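Local coordinates for protein epoxyqueuosine reductase (Streptococcus thermophilus, PDB 5D6S) that belongs to the epoxyqueuosine reductase (QueG) family and carries cobalamin together with two iron/sulfur clusters in a single chain, at residues A[177-189]-A[264-278]. Numbering follows the deposited sequence.
With SF4 (iron/sulfur cluster), chain F; SF4 (iron/sulfur cluster), chain G.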
loop_
_atom_site.group_PDB
_atom_site.type_symbol
_atom_site.label_atom_id
_atom_site.label_comp_id
_atom_site.label_asym_id
_atom_site.label_seq_id
_atom_site.Cartn_x
_atom_site.Cartn_y
_atom_site.Cartn_z
ATOM N N LYS A 177 6.657 -15.992 0.889
ATOM C CA LYS A 177 7.849 -15.554 0.156
ATOM C C LYS A 177 7.622 -14.131 -0.385
ATOM O O LYS A 177 8.585 -13.419 -0.713
ATOM C CB LYS A 177 8.159 -16.529 -1.000
ATOM C CG LYS A 177 8.715 -17.895 -0.581
ATOM C CD LYS A 177 8.471 -18.957 -1.643
ATOM C CE LYS A 177 9.542 -20.032 -1.672
ATOM N NZ LYS A 177 9.172 -21.118 -2.630
ATOM N N ASN A 178 6.344 -13.734 -0.501
ATOM C CA ASN A 178 5.985 -12.376 -0.913
ATOM C C ASN A 178 6.105 -11.360 0.226
ATOM O O ASN A 178 5.841 -10.182 0.030
ATOM C CB ASN A 178 4.590 -12.327 -1.542
ATOM C CG ASN A 178 3.475 -12.562 -0.535
ATOM O OD1 ASN A 178 3.710 -12.660 0.672
ATOM N ND2 ASN A 178 2.251 -12.679 -1.036
ATOM N N GLY A 179 6.484 -11.818 1.415
ATOM C CA GLY A 179 6.726 -10.927 2.556
ATOM C C GLY A 179 5.501 -10.706 3.422
ATOM O O GLY A 179 5.603 -10.200 4.533
ATOM N N LEU A 180 4.346 -11.112 2.928
ATOM C CA LEU A 180 3.093 -10.845 3.621
ATOM C C LEU A 180 2.639 -11.959 4.572
ATOM O O LEU A 180 3.056 -13.105 4.463
ATOM C CB LEU A 180 1.993 -10.605 2.591
ATOM C CG LEU A 180 2.148 -9.329 1.764
ATOM C CD1 LEU A 180 1.237 -9.393 0.543
ATOM C CD2 LEU A 180 1.820 -8.119 2.618
ATOM N N VAL A 181 1.753 -11.596 5.487
ATOM C CA VAL A 181 1.144 -12.550 6.404
ATOM C C VAL A 181 -0.079 -13.153 5.756
ATOM O O VAL A 181 -0.985 -12.440 5.356
ATOM C CB VAL A 181 0.750 -11.898 7.735
ATOM C CG1 VAL A 181 -0.271 -12.742 8.469
ATOM C CG2 VAL A 181 1.986 -11.702 8.605
ATOM N N ILE A 182 -0.082 -14.481 5.669
ATOM C CA ILE A 182 -1.114 -15.261 4.981
ATOM C C ILE A 182 -1.855 -16.146 5.976
ATOM O O ILE A 182 -1.247 -16.980 6.657
ATOM C CB ILE A 182 -0.486 -16.233 3.954
ATOM C CG1 ILE A 182 0.632 -15.572 3.116
ATOM C CG2 ILE A 182 -1.584 -16.882 3.120
ATOM C CD1 ILE A 182 0.284 -15.208 1.687
ATOM N N SER A 183 -3.167 -15.982 6.059
ATOM C CA SER A 183 -4.018 -16.908 6.824
ATOM C C SER A 183 -4.777 -17.834 5.880
ATOM O O SER A 183 -5.086 -17.454 4.744
ATOM C CB SER A 183 -5.016 -16.146 7.698
ATOM O OG SER A 183 -6.167 -15.761 6.958
ATOM N N LYS A 184 -5.045 -19.057 6.344
ATOM C CA LYS A 184 -5.903 -20.028 5.622
ATOM C C LYS A 184 -7.295 -19.470 5.397
ATOM O O LYS A 184 -7.863 -19.566 4.316
ATOM C CB LYS A 184 -6.046 -21.330 6.422
ATOM C CG LYS A 184 -5.259 -22.498 5.852
ATOM C CD LYS A 184 -5.665 -23.820 6.491
ATOM C CE LYS A 184 -5.075 -25.007 5.729
ATOM N NZ LYS A 184 -5.646 -26.303 6.195
ATOM N N GLU A 185 -7.812 -18.861 6.448
ATOM C CA GLU A 185 -9.200 -18.425 6.526
ATOM C C GLU A 185 -9.507 -17.252 5.578
ATOM O O GLU A 185 -10.518 -17.276 4.869
ATOM C CB GLU A 185 -9.528 -18.012 7.983
ATOM C CG GLU A 185 -9.434 -19.114 9.039
ATOM C CD GLU A 185 -8.008 -19.442 9.489
ATOM O OE1 GLU A 185 -7.037 -19.285 8.709
ATOM O OE2 GLU A 185 -7.852 -19.897 10.636
ATOM N N TYR A 186 -8.630 -16.239 5.577
ATOM C CA TYR A 186 -8.876 -14.963 4.881
ATOM C C TYR A 186 -7.801 -14.544 3.893
ATOM O O TYR A 186 -7.866 -13.449 3.341
ATOM C CB TYR A 186 -9.023 -13.850 5.899
ATOM C CG TYR A 186 -10.031 -14.141 6.964
ATOM C CD1 TYR A 186 -11.395 -13.972 6.720
ATOM C CD2 TYR A 186 -9.639 -14.586 8.220
ATOM C CE1 TYR A 186 -12.335 -14.243 7.702
ATOM C CE2 TYR A 186 -10.571 -14.864 9.201
ATOM C CZ TYR A 186 -11.910 -14.690 8.933
ATOM O OH TYR A 186 -12.826 -14.928 9.912
ATOM N N GLY A 187 -6.837 -15.417 3.652
ATOM C CA GLY A 187 -5.761 -15.130 2.708
ATOM C C GLY A 187 -4.779 -14.133 3.283
ATOM O O GLY A 187 -4.649 -14.036 4.501
ATOM N N SER A 188 -4.082 -13.399 2.402
ATOM C CA SER A 188 -3.259 -12.242 2.812
ATOM C C SER A 188 -4.080 -10.967 2.905
ATOM O O SER A 188 -3.615 -9.978 3.476
ATOM C CB SER A 188 -2.072 -12.024 1.885
ATOM O OG SER A 188 -2.417 -12.279 0.538
ATOM N N TYR A 189 -5.320 -11.005 2.419
ATOM C CA TYR A 189 -6.196 -9.817 2.448
ATOM C C TYR A 189 -6.696 -9.491 3.843
ATOM O O TYR A 189 -7.902 -9.418 4.098
ATOM C CB TYR A 189 -7.326 -9.906 1.391
ATOM C CG TYR A 189 -6.770 -10.092 -0.030
ATOM C CD1 TYR A 189 -5.882 -9.157 -0.595
ATOM C CD2 TYR A 189 -7.089 -11.214 -0.781
ATOM C CE1 TYR A 189 -5.364 -9.330 -1.870
ATOM C CE2 TYR A 189 -6.577 -11.386 -2.053
ATOM C CZ TYR A 189 -5.711 -10.445 -2.597
ATOM O OH TYR A 189 -5.226 -10.642 -3.880
ATOM N N ASP A 264 -1.033 -5.310 -6.156
ATOM C CA ASP A 264 -1.520 -6.564 -5.586
ATOM C C ASP A 264 -1.065 -7.810 -6.347
ATOM O O ASP A 264 -1.493 -8.911 -6.037
ATOM C CB ASP A 264 -3.034 -6.527 -5.515
ATOM C CG ASP A 264 -3.525 -5.535 -4.478
ATOM O OD1 ASP A 264 -3.186 -4.339 -4.596
ATOM O OD2 ASP A 264 -4.227 -5.958 -3.552
ATOM N N ILE A 265 -0.159 -7.650 -7.306
ATOM C CA ILE A 265 0.218 -8.750 -8.184
ATOM C C ILE A 265 0.718 -9.979 -7.380
ATOM O O ILE A 265 0.382 -11.104 -7.705
ATOM C CB ILE A 265 1.207 -8.237 -9.280
ATOM C CG1 ILE A 265 0.429 -7.335 -10.261
ATOM C CG2 ILE A 265 1.875 -9.372 -10.064
ATOM C CD1 ILE A 265 1.283 -6.403 -11.109
ATOM N N CYS A 266 1.515 -9.751 -6.339
ATOM C CA CYS A 266 2.131 -10.835 -5.544
ATOM C C CYS A 266 1.138 -11.510 -4.610
ATOM O O CYS A 266 1.470 -12.500 -3.969
ATOM C CB CYS A 266 3.351 -10.326 -4.749
ATOM S SG CYS A 266 3.138 -8.765 -3.841
ATOM N N GLN A 267 -0.074 -10.975 -4.544
ATOM C CA GLN A 267 -1.178 -11.564 -3.783
ATOM C C GLN A 267 -2.244 -12.224 -4.672
ATOM O O GLN A 267 -2.775 -13.279 -4.338
ATOM C CB GLN A 267 -1.862 -10.486 -2.932
ATOM C CG GLN A 267 -1.061 -10.010 -1.718
ATOM C CD GLN A 267 -1.760 -8.873 -0.977
ATOM O OE1 GLN A 267 -1.614 -7.700 -1.334
ATOM N NE2 GLN A 267 -2.521 -9.212 0.054
ATOM N N ILE A 268 -2.584 -11.576 -5.779
ATOM C CA ILE A 268 -3.457 -12.154 -6.785
ATOM C C ILE A 268 -2.882 -13.493 -7.296
ATOM O O ILE A 268 -3.628 -14.439 -7.552
ATOM C CB ILE A 268 -3.656 -11.161 -7.958
ATOM C CG1 ILE A 268 -4.587 -10.028 -7.526
ATOM C CG2 ILE A 268 -4.215 -11.867 -9.196
ATOM C CD1 ILE A 268 -4.624 -8.845 -8.473
ATOM N N SER A 269 -1.555 -13.562 -7.438
ATOM C CA SER A 269 -0.895 -14.774 -7.904
ATOM C C SER A 269 -0.749 -15.853 -6.804
ATOM O O SER A 269 -0.196 -16.919 -7.081
ATOM C CB SER A 269 0.491 -14.442 -8.476
ATOM O OG SER A 269 1.480 -14.275 -7.452
ATOM N N CYS A 270 -1.216 -15.586 -5.578
ATOM C CA CYS A 270 -1.014 -16.503 -4.458
ATOM C C CYS A 270 -2.149 -17.512 -4.331
ATOM O O CYS A 270 -3.318 -17.126 -4.247
ATOM C CB CYS A 270 -0.856 -15.761 -3.131
ATOM S SG CYS A 270 -0.340 -16.820 -1.735
ATOM N N PRO A 271 -1.799 -18.820 -4.286
ATOM C CA PRO A 271 -2.761 -19.912 -4.151
ATOM C C PRO A 271 -3.714 -19.695 -2.997
ATOM O O PRO A 271 -4.909 -19.920 -3.144
ATOM C CB PRO A 271 -1.881 -21.117 -3.852
ATOM C CG PRO A 271 -0.576 -20.803 -4.494
ATOM C CD PRO A 271 -0.411 -19.324 -4.357
ATOM N N TYR A 272 -3.200 -19.228 -1.860
ATOM C CA TYR A 272 -4.042 -19.022 -0.681
ATOM C C TYR A 272 -5.123 -17.983 -0.869
ATOM O O TYR A 272 -6.018 -17.873 -0.025
ATOM C CB TYR A 272 -3.211 -18.633 0.532
ATOM C CG TYR A 272 -2.389 -19.741 1.112
ATOM C CD1 TYR A 272 -1.122 -20.037 0.606
ATOM C CD2 TYR A 272 -2.877 -20.509 2.176
ATOM C CE1 TYR A 272 -0.353 -21.060 1.163
ATOM C CE2 TYR A 272 -2.128 -21.540 2.733
ATOM C CZ TYR A 272 -0.869 -21.805 2.235
ATOM O OH TYR A 272 -0.139 -22.813 2.805
ATOM N N ASN A 273 -5.040 -17.197 -1.942
ATOM C CA ASN A 273 -6.082 -16.197 -2.240
ATOM C C ASN A 273 -7.060 -16.689 -3.302
ATOM O O ASN A 273 -8.088 -16.058 -3.545
ATOM C CB ASN A 273 -5.456 -14.852 -2.637
ATOM C CG ASN A 273 -4.804 -14.126 -1.448
ATOM O OD1 ASN A 273 -5.418 -13.979 -0.399
ATOM N ND2 ASN A 273 -3.554 -13.676 -1.622
ATOM N N ARG A 274 -6.730 -17.840 -3.892
ATOM C CA ARG A 274 -7.533 -18.526 -4.916
ATOM C C ARG A 274 -9.044 -18.344 -4.746
ATOM O O ARG A 274 -9.718 -17.892 -5.676
ATOM C CB ARG A 274 -7.172 -20.023 -4.929
ATOM C CG ARG A 274 -7.707 -20.841 -6.090
ATOM C CD ARG A 274 -7.056 -20.481 -7.413
ATOM N NE ARG A 274 -7.677 -21.336 -8.431
ATOM C CZ ARG A 274 -8.151 -20.932 -9.615
ATOM N NH1 ARG A 274 -8.023 -19.671 -10.030
ATOM N NH2 ARG A 274 -8.725 -21.817 -10.421
ATOM N N GLY A 275 -9.582 -18.666 -3.573
ATOM C CA GLY A 275 -11.026 -18.627 -3.406
ATOM C C GLY A 275 -11.533 -18.049 -2.112
ATOM O O GLY A 275 -12.145 -18.755 -1.311
ATOM N N ILE A 276 -11.309 -16.755 -1.913
ATOM C CA ILE A 276 -11.929 -16.050 -0.800
ATOM C C ILE A 276 -12.721 -14.868 -1.326
ATOM O O ILE A 276 -12.327 -14.222 -2.289
ATOM C CB ILE A 276 -10.914 -15.519 0.244
ATOM C CG1 ILE A 276 -9.830 -16.538 0.554
ATOM C CG2 ILE A 276 -11.619 -15.190 1.548
ATOM C CD1 ILE A 276 -8.595 -16.288 -0.241
ATOM N N ASP A 277 -13.865 -14.623 -0.705
ATOM C CA ASP A 277 -14.444 -13.287 -0.661
ATOM C C ASP A 277 -14.525 -12.947 0.833
ATOM O O ASP A 277 -14.616 -13.847 1.660
ATOM C CB ASP A 277 -15.773 -13.190 -1.461
ATOM C CG ASP A 277 -17.030 -13.446 -0.624
ATOM O OD1 ASP A 277 -16.976 -13.539 0.626
ATOM O OD2 ASP A 277 -18.113 -13.536 -1.247
ATOM N N ASN A 278 -14.440 -11.672 1.175
ATOM C CA ASN A 278 -14.284 -11.260 2.566
ATOM C C ASN A 278 -15.372 -10.235 2.947
ATOM O O ASN A 278 -16.134 -9.798 2.087
ATOM C CB ASN A 278 -12.852 -10.737 2.785
ATOM C CG ASN A 278 -11.836 -11.859 3.014
ATOM O OD1 ASN A 278 -12.207 -13.006 3.269
ATOM N ND2 ASN A 278 -10.550 -11.520 2.969
HETATM FE FE1 SF4 F . 4.205 -16.661 -2.818
HETATM FE FE2 SF4 F . 3.083 -18.971 -3.171
HETATM FE FE3 SF4 F . 1.820 -17.153 -1.948
HETATM FE FE4 SF4 F . 3.905 -18.333 -0.921
HETATM S S1 SF4 F . 2.017 -19.146 -1.308
HETATM S S2 SF4 F . 3.410 -16.279 -0.906
HETATM S S3 SF4 F . 5.104 -18.559 -2.685
HETATM S S4 SF4 F . 2.483 -17.111 -3.928
HETATM FE FE1 SF4 G . 5.650 -5.122 -5.022
HETATM FE FE2 SF4 G . 3.997 -5.756 -6.897
HETATM FE FE3 SF4 G . 4.407 -7.395 -4.908
HETATM FE FE4 SF4 G . 6.234 -7.060 -6.683
HETATM S S1 SF4 G . 4.325 -7.845 -6.966
HETATM S S2 SF4 G . 6.451 -7.033 -4.608
HETATM S S3 SF4 G . 5.901 -4.981 -7.132
HETATM S S4 SF4 G . 3.573 -5.461 -4.830
#
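S188 and N273 hold the middle of this contact. The S188 hydroxyl oxygen takes two side-chain amide donors: N273 ND2 lies 2.8 Å from S188 OG and Q267 NE2 3.1 Å from it, each with OG in its own amide plane. The Q267 chain, extended beyond CG, carries NE2 across to that oxygen. N273 uses its whole amide. Its OD1 accepts from the backbone N of S188, while ND2 also gives a bond to Q267 O, reaching that carbonyl from the opposite face to C270 N. With both ends engaged, the amide's rotation is fixed. The Y189 ring runs obliquely past the amides of Q267 and N273, their planes 36° and 33° from its own.

Toward the clusters, N178 ND2 donates to C266 O (3.0 Å, 170° at the hydrogen), standing above the carbonyl plane, and OD1 closes an Asx turn by accepting from L180 N. C266 and C270 each bind an iron through SG, one in each cluster. I182 CG2 packs 3.5 Å from Y272 CB; Y272 OH is hydrogen-bonded to G210 O. At the far end, N278 ND2 makes a weak bond to Y186 O and another to Y101 O.

Loop 177-189 packs on helix 265-268 and the turn after it, and both line the cobalamin pocket, where N178 O, G179 O and V181 N hydrogen-bond to the cobalamin. Strand 181-182 pairs with 174-175, helix 216-220 touches N178, and strand 190-197 packs against V181.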